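Local coordinates for amidohydrolase (Brucella melitensis biovar Abortus, PDB 4F0L), which is a metal-dependent hydrolase of the amidohydrolase family, here with an iron(III) ion bound, and is probably a deaminase, at residues L161-V166 / E197-T202. Sequence-based numbering, arbitrary orientation.
Sequences LTLLPV and EGCRKT
Cys199 of the helix sets its thiol against two side chains of the strand, Leu163 and Pro165. Its SG lies anti to the carbonyl carbon (chi1 -65°), which leaves it 3.8 Å from Pro165 CG and 4.0 Å from Leu163 CD2. In Leu163 the first torsion carries CG anti to the backbone N (chi1 177°), and the second turns CD2 anti to CA, making it the extended branch, 4.0 Å from Cys199 CB. Pro165 offers the outer corner of its ring, so a ring carbon and a methyl share one sulfur; both bring nonpolar surface to this buried face. Cysteine probably suits the place by being small, with Leu163 CA and Cys199 CA 8.5 Å apart, yet polarisable. On the helix's outer side Arg200 leaves the backbone away from the strand and forms a salt bridge with Glu197; its NE, nearly straight at 173°, meets OE1 on the syn side, tilted from the carboxylate plane. This is the layering of a TIM-barrel amidohydrolase, helix 189-203 packing on strand 160-167, with Ala147 of helix 145-157 and Leu211 of the next strand also against Cys199. No hydrogen bond joins the segments, so cohesion here probably rests on dispersion and the exclusion of water over a small apolar area.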
ATOM      1  N   LEU B 161      17.661   2.860  19.246  1.00 14.47           N
ATOM      2  CA  LEU B 161      16.543   3.396  20.047  1.00 14.11           C
ATOM      3  C   LEU B 161      16.743   4.870  20.402  1.00 14.42           C
ATOM      4  O   LEU B 161      17.722   5.244  21.043  1.00 14.87           O
ATOM      5  CB  LEU B 161      16.397   2.585  21.347  1.00 14.08           C
ATOM      6  CG  LEU B 161      15.288   3.018  22.332  1.00 14.02           C
ATOM      7  CD1 LEU B 161      13.902   2.990  21.689  1.00 13.04           C
ATOM      8  CD2 LEU B 161      15.330   2.107  23.570  1.00 14.23           C
ATOM      9  N   THR B 162      15.815   5.690  19.961  1.00 13.73           N
ATOM     10  CA  THR B 162      15.577   6.966  20.562  1.00 14.18           C
ATOM     11  C   THR B 162      14.308   6.849  21.378  1.00 13.90           C
ATOM     12  O   THR B 162      13.198   6.785  20.843  1.00 14.50           O
ATOM     13  CB  THR B 162      15.476   8.075  19.508  1.00 13.87           C
ATOM     14  OG1 THR B 162      16.728   8.181  18.828  1.00 13.88           O
ATOM     15  CG2 THR B 162      15.108   9.387  20.144  1.00 13.76           C
ATOM     16  N   LEU B 163      14.466   6.826  22.683  1.00 14.22           N
ATOM     17  CA  LEU B 163      13.359   6.595  23.592  1.00 14.38           C
ATOM     18  C   LEU B 163      12.791   7.928  24.021  1.00 15.16           C
ATOM     19  O   LEU B 163      13.533   8.817  24.442  1.00 15.81           O
ATOM     20  CB  LEU B 163      13.825   5.796  24.804  1.00 14.74           C
ATOM     21  CG  LEU B 163      12.834   5.494  25.923  1.00 14.21           C
ATOM     22  CD1 LEU B 163      11.765   4.509  25.438  1.00 13.10           C
ATOM     23  CD2 LEU B 163      13.623   4.930  27.102  1.00 14.70           C
ATOM     24  N   LEU B 164      11.470   8.068  23.883  1.00 15.36           N
ATOM     25  CA  LEU B 164      10.789   9.341  24.101  1.00 15.56           C
ATOM     26  C   LEU B 164       9.613   9.128  25.092  1.00 15.93           C
ATOM     27  O   LEU B 164       8.451   8.988  24.687  1.00 15.82           O
ATOM     28  CB  LEU B 164      10.281   9.869  22.756  1.00 15.05           C
ATOM     29  CG  LEU B 164      11.358  10.108  21.681  1.00 15.32           C
ATOM     30  CD1 LEU B 164      10.695  10.254  20.313  1.00 15.09           C
ATOM     31  CD2 LEU B 164      12.270  11.298  21.979  1.00 15.97           C
ATOM     32  N   PRO B 165       9.925   9.012  26.377  1.00 16.20           N
ATOM     33  CA  PRO B 165       8.851   8.816  27.357  1.00 16.63           C
ATOM     34  C   PRO B 165       7.886   9.985  27.298  1.00 17.63           C
ATOM     35  O   PRO B 165       8.318  11.143  27.250  1.00 20.01           O
ATOM     36  CB  PRO B 165       9.606   8.798  28.696  1.00 17.00           C
ATOM     37  CG  PRO B 165      10.986   8.338  28.336  1.00 16.66           C
ATOM     38  CD  PRO B 165      11.237   9.057  27.042  1.00 16.51           C
ATOM     39  N   VAL B 166       6.602   9.673  27.327  1.00 17.98           N
ATOM     40  CA  VAL B 166       5.538  10.642  27.133  1.00 17.99           C
ATOM     41  C   VAL B 166       5.020  11.258  28.466  1.00 19.40           C
ATOM     42  O   VAL B 166       4.768  10.550  29.494  1.00 19.67           O
ATOM     43  CB  VAL B 166       4.363   9.975  26.403  1.00 17.55           C
ATOM     44  CG1 VAL B 166       3.154  10.925  26.277  1.00 17.00           C
ATOM     45  CG2 VAL B 166       4.806   9.509  25.012  1.00 16.43           C
ATOM     46  N   GLU B 197      14.842   9.826  34.746  1.00 23.25           N
ATOM     47  CA  GLU B 197      16.045   9.380  35.416  1.00 25.31           C
ATOM     48  C   GLU B 197      16.195   7.840  35.411  1.00 24.46           C
ATOM     49  O   GLU B 197      17.277   7.335  35.130  1.00 24.44           O
ATOM     50  CB  GLU B 197      16.105   9.969  36.853  1.00 28.27           C
ATOM     51  CG  GLU B 197      17.330   9.582  37.663  1.00 29.52           C
ATOM     52  CD  GLU B 197      18.638   9.987  37.007  1.00 31.96           C
ATOM     53  OE1 GLU B 197      18.677  10.914  36.180  1.00 33.09           O
ATOM     54  OE2 GLU B 197      19.657   9.355  37.322  1.00 34.40           O
ATOM     55  N   GLY B 198      15.124   7.103  35.697  1.00 23.53           N
ATOM     56  CA  GLY B 198      15.140   5.631  35.561  1.00 23.53           C
ATOM     57  C   GLY B 198      15.507   5.190  34.150  1.00 22.83           C
ATOM     58  O   GLY B 198      16.335   4.300  33.966  1.00 22.71           O
ATOM     59  N   CYS B 199      14.958   5.872  33.144  1.00 21.94           N
ATOM     60  CA  CYS B 199      15.304   5.565  31.753  1.00 21.48           C
ATOM     61  C   CYS B 199      16.772   5.828  31.439  1.00 22.37           C
ATOM     62  O   CYS B 199      17.430   5.016  30.793  1.00 22.23           O
ATOM     63  CB  CYS B 199      14.443   6.376  30.782  1.00 21.01           C
ATOM     64  SG  CYS B 199      12.699   5.992  30.817  1.00 20.28           S
ATOM     65  N   ARG B 200      17.292   6.954  31.908  1.00 23.43           N
ATOM     66  CA  ARG B 200      18.717   7.267  31.694  1.00 25.00           C
ATOM     67  C   ARG B 200      19.637   6.155  32.239  1.00 25.59           C
ATOM     68  O   ARG B 200      20.577   5.741  31.574  1.00 25.16           O
ATOM     69  CB  ARG B 200      19.092   8.618  32.313  1.00 26.03           C
ATOM     70  CG  ARG B 200      20.486   9.102  31.935  1.00 28.58           C
ATOM     71  CD  ARG B 200      20.973  10.210  32.855  1.00 30.54           C
ATOM     72  NE  ARG B 200      20.949   9.822  34.257  1.00 32.54           N
ATOM     73  CZ  ARG B 200      21.792   8.948  34.832  1.00 35.94           C
ATOM     74  NH1 ARG B 200      22.743   8.322  34.135  1.00 36.78           N
ATOM     75  NH2 ARG B 200      21.686   8.686  36.138  1.00 36.80           N
ATOM     76  N   LYS B 201      19.381   5.694  33.453  1.00 26.44           N
ATOM     77  CA  LYS B 201      20.177   4.622  34.022  1.00 27.27           C
ATOM     78  C   LYS B 201      20.071   3.365  33.192  1.00 26.00           C
ATOM     79  O   LYS B 201      21.063   2.744  32.885  1.00 26.45           O
ATOM     80  CB  LYS B 201      19.756   4.316  35.460  1.00 29.06           C
ATOM     81  CG  LYS B 201      20.148   5.402  36.425  1.00 31.83           C
ATOM     82  CD  LYS B 201      19.482   5.209  37.790  1.00 33.87           C
ATOM     83  CE  LYS B 201      19.886   6.317  38.743  1.00 35.60           C
ATOM     84  NZ  LYS B 201      18.857   6.604  39.775  1.00 36.34           N
ATOM     85  N   THR B 202      18.863   2.994  32.813  1.00 25.44           N
ATOM     86  CA  THR B 202      18.664   1.828  31.965  1.00 24.90           C
ATOM     87  C   THR B 202      19.408   1.903  30.635  1.00 24.73           C
ATOM     88  O   THR B 202      19.929   0.893  30.164  1.00 24.64           O
ATOM     89  CB  THR B 202      17.169   1.636  31.704  1.00 24.76           C
ATOM     90  OG1 THR B 202      16.554   1.249  32.937  1.00 25.80           O
ATOM     91  CG2 THR B 202      16.921   0.593  30.664  1.00 24.40           C
TER